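Local coordinates for protein ricin B-related lectin (Polyporus squamosus, PDB 5MUA) that binds galactose through a ricin-type lectin domain and carries a papain-like cysteine protease domain with calcium sites, here in complex with the inhibitor E-64, at residues G246-N251 / F264-N269. Residues are numbered along the deposited sequence; the frame is centred on the assembly and turned at random.
Sequences GAHAYN and FFEPQN. With E64 (N-[N-[1-hydroxycarboxyethyl-carbonyl]leucylamino-butyl]-guanidine), chain K.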
loop_
_atom_site.group_PDB
_atom_site.type_symbol
_atom_site.label_atom_id
_atom_site.label_comp_id
_atom_site.label_asym_id
_atom_site.label_seq_id
_atom_site.Cartn_x
_atom_site.Cartn_y
_atom_site.Cartn_z
ATOM N N GLY B 246 -19.647 -4.590 13.284
ATOM C CA GLY B 246 -19.069 -3.624 12.329
ATOM C C GLY B 246 -18.013 -4.331 11.448
ATOM O O GLY B 246 -17.834 -5.565 11.507
ATOM N N ALA B 247 -17.317 -3.545 10.657
ATOM C CA ALA B 247 -16.414 -4.048 9.637
ATOM C C ALA B 247 -15.021 -3.535 9.849
ATOM O O ALA B 247 -14.834 -2.407 10.355
ATOM C CB ALA B 247 -16.922 -3.705 8.263
ATOM N N HIS B 248 -14.007 -4.320 9.399
ATOM C CA HIS B 248 -12.617 -3.960 9.756
ATOM C C HIS B 248 -11.706 -4.482 8.696
ATOM O O HIS B 248 -11.995 -5.530 8.127
ATOM C CB HIS B 248 -12.244 -4.623 11.132
ATOM C CG HIS B 248 -10.960 -4.158 11.758
ATOM N ND1 HIS B 248 -10.729 -2.878 12.220
ATOM C CD2 HIS B 248 -9.848 -4.840 12.055
ATOM C CE1 HIS B 248 -9.525 -2.784 12.729
ATOM N NE2 HIS B 248 -8.959 -3.970 12.624
ATOM N N ALA B 249 -10.612 -3.737 8.491
ATOM C CA ALA B 249 -9.530 -4.090 7.603
ATOM C C ALA B 249 -8.318 -4.481 8.385
ATOM O O ALA B 249 -7.982 -3.841 9.359
ATOM C CB ALA B 249 -9.154 -2.947 6.640
ATOM N N TYR B 250 -7.626 -5.527 7.908
ATOM C CA TYR B 250 -6.498 -6.103 8.667
ATOM C C TYR B 250 -5.675 -6.911 7.696
ATOM O O TYR B 250 -6.005 -7.018 6.473
ATOM C CB TYR B 250 -6.983 -7.011 9.867
ATOM C CG TYR B 250 -8.137 -7.911 9.510
ATOM C CD1 TYR B 250 -9.446 -7.405 9.407
ATOM C CD2 TYR B 250 -7.954 -9.248 9.217
ATOM C CE1 TYR B 250 -10.518 -8.202 9.015
ATOM C CE2 TYR B 250 -9.021 -10.073 8.818
ATOM C CZ TYR B 250 -10.308 -9.567 8.738
ATOM O OH TYR B 250 -11.348 -10.369 8.350
ATOM N N ASN B 251 -4.558 -7.387 8.188
ATOM C CA ASN B 251 -3.630 -8.130 7.334
ATOM C C ASN B 251 -3.588 -9.621 7.748
ATOM O O ASN B 251 -4.111 -10.019 8.781
ATOM C CB ASN B 251 -2.241 -7.511 7.418
ATOM C CG ASN B 251 -2.211 -6.065 6.919
ATOM O OD1 ASN B 251 -2.102 -5.119 7.695
ATOM N ND2 ASN B 251 -2.303 -5.911 5.625
ATOM N N PHE B 264 -3.677 -13.742 11.551
ATOM C CA PHE B 264 -4.129 -12.378 11.283
ATOM C C PHE B 264 -3.268 -11.411 12.060
ATOM O O PHE B 264 -2.648 -11.716 13.121
ATOM C CB PHE B 264 -5.624 -12.271 11.530
ATOM C CG PHE B 264 -6.396 -13.313 10.848
ATOM C CD1 PHE B 264 -6.810 -13.146 9.528
ATOM C CD2 PHE B 264 -6.654 -14.531 11.478
ATOM C CE1 PHE B 264 -7.516 -14.136 8.871
ATOM C CE2 PHE B 264 -7.323 -15.563 10.811
ATOM C CZ PHE B 264 -7.765 -15.371 9.511
ATOM N N PHE B 265 -3.158 -10.213 11.484
ATOM C CA PHE B 265 -2.265 -9.207 11.936
ATOM C C PHE B 265 -2.993 -7.847 11.950
ATOM O O PHE B 265 -3.679 -7.480 10.982
ATOM C CB PHE B 265 -1.018 -9.158 11.054
ATOM C CG PHE B 265 0.030 -8.150 11.519
ATOM C CD1 PHE B 265 0.885 -8.453 12.577
ATOM C CD2 PHE B 265 0.165 -6.910 10.912
ATOM C CE1 PHE B 265 1.867 -7.564 12.985
ATOM C CE2 PHE B 265 1.134 -5.995 11.329
ATOM C CZ PHE B 265 1.985 -6.310 12.359
ATOM N N GLU B 266 -2.904 -7.162 13.084
ATOM C CA GLU B 266 -3.536 -5.859 13.266
ATOM C C GLU B 266 -2.508 -4.755 13.022
ATOM O O GLU B 266 -1.673 -4.494 13.883
ATOM C CB GLU B 266 -4.149 -5.747 14.660
ATOM C CG GLU B 266 -4.656 -4.358 15.003
ATOM C CD GLU B 266 -5.590 -3.897 13.897
ATOM O OE1 GLU B 266 -5.211 -2.995 13.194
ATOM O OE2 GLU B 266 -6.661 -4.484 13.794
ATOM N N PRO B 267 -2.560 -4.043 11.860
ATOM C CA PRO B 267 -1.499 -3.100 11.564
ATOM C C PRO B 267 -1.560 -1.772 12.386
ATOM O O PRO B 267 -0.616 -1.015 12.334
ATOM C CB PRO B 267 -1.718 -2.788 10.054
ATOM C CG PRO B 267 -3.162 -3.000 9.868
ATOM C CD PRO B 267 -3.438 -4.240 10.689
ATOM N N GLN B 268 -2.615 -1.543 13.155
ATOM C CA GLN B 268 -2.635 -0.424 14.094
ATOM C C GLN B 268 -1.764 -0.650 15.301
ATOM O O GLN B 268 -1.230 0.343 15.788
ATOM C CB GLN B 268 -4.015 -0.142 14.637
ATOM C CG GLN B 268 -4.898 0.368 13.528
ATOM C CD GLN B 268 -6.253 0.699 14.035
ATOM O OE1 GLN B 268 -6.406 1.358 15.080
ATOM N NE2 GLN B 268 -7.238 0.271 13.323
ATOM N N ASN B 269 -1.500 -1.917 15.698
ATOM C CA ASN B 269 -0.752 -2.111 16.959
ATOM C C ASN B 269 0.186 -3.297 16.943
ATOM O O ASN B 269 0.710 -3.666 17.979
ATOM C CB ASN B 269 -1.695 -2.239 18.136
ATOM C CG ASN B 269 -2.631 -3.452 18.043
ATOM O OD1 ASN B 269 -2.383 -4.418 17.364
ATOM N ND2 ASN B 269 -3.762 -3.347 18.682
HETATM C C1 E64 K . -11.587 0.662 11.474
HETATM O O1 E64 K . -10.957 1.713 11.549
HETATM O O2 E64 K . -11.680 -0.179 12.426
HETATM C C2 E64 K . -12.177 0.282 10.177
HETATM C C3 E64 K . -12.877 1.492 9.555
HETATM O O3 E64 K . -13.976 1.568 10.449
HETATM C C4 E64 K . -13.355 1.241 8.172
HETATM O O4 E64 K . -12.750 1.629 7.227
HETATM N N1 E64 K . -14.401 0.495 8.022
HETATM C C6 E64 K . -15.006 0.140 6.746
HETATM C C7 E64 K . -14.824 -1.257 6.187
HETATM C C8 E64 K . -13.381 -1.743 6.155
HETATM C C9 E64 K . -12.616 -1.040 5.032
HETATM C C10 E64 K . -13.415 -3.195 5.938
HETATM C C11 E64 K . -16.373 0.730 6.476
HETATM O O5 E64 K . -17.319 0.104 6.928
HETATM N N2 E64 K . -16.537 1.841 5.802
HETATM C C12 E64 K . -17.843 2.344 5.329
HETATM C C13 E64 K . -17.851 2.406 3.807
HETATM C C14 E64 K . -19.101 3.073 3.178
HETATM C C15 E64 K . -19.793 2.105 2.220
HETATM N N3 E64 K . -20.696 2.869 1.352
HETATM C C16 E64 K . -21.352 2.398 0.306
HETATM N N4 E64 K . -21.368 1.078 0.037
HETATM N N5 E64 K . -21.973 3.290 -0.533
HETATM O O HOH W 1 -6.652 -1.896 11.178
#
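The strand segment 246-251 and the strand entering 264-269 cross steeply, their short-segment axes coming within 5.0 Å with N-to-C directions 113° apart, and a single antiparallel hydrogen-bonded pair joins them, Asn251 with Phe265. The two bonds of this pair differ: Asn251 N meets Phe265 O at 2.9 Å in the carbonyl plane, whereas Phe265 N reaches Asn251 O from above that carbonyl's plane. Beyond the pair the backbones diverge. His248 has CG anti to its backbone N (chi1 -169°), and its NE2 donates to Glu266 OE2 over a short 2.6 Å. The acceptor lies nearly in the ring plane and receives the N-H on its syn lone pair, although carboxylate and imidazole are turned 56° apart. Glu266, bent at chi2, brings this carboxylate back to the histidine; its OE1 takes the backbone N-H of Gln268 on the anti lone pair at 3.0 Å. A water donates to the same OE1 and to Ala249 O and accepts from Gln268 NE2, so both carboxylate oxygens are held. Through its other ring nitrogen, ND1, His248 donates to E64 O2 at 2.9 Å; with both nitrogens donating, the ring is probably an imidazolium. Tyr250 CE2 lies 3.9 Å from Phe264 CD1, the side chains running alongside each other. Asn251 OD1 rests against Pro267 CG at 3.2 Å, buried without a polar partner, while ND2 is bound by Gly237 O and Ala212 O. Cys208, which His248 touches, and the His248-Glu266 pair are consistent with a papain-like Cys-His site in which Glu266 takes the place of papain's asparagine.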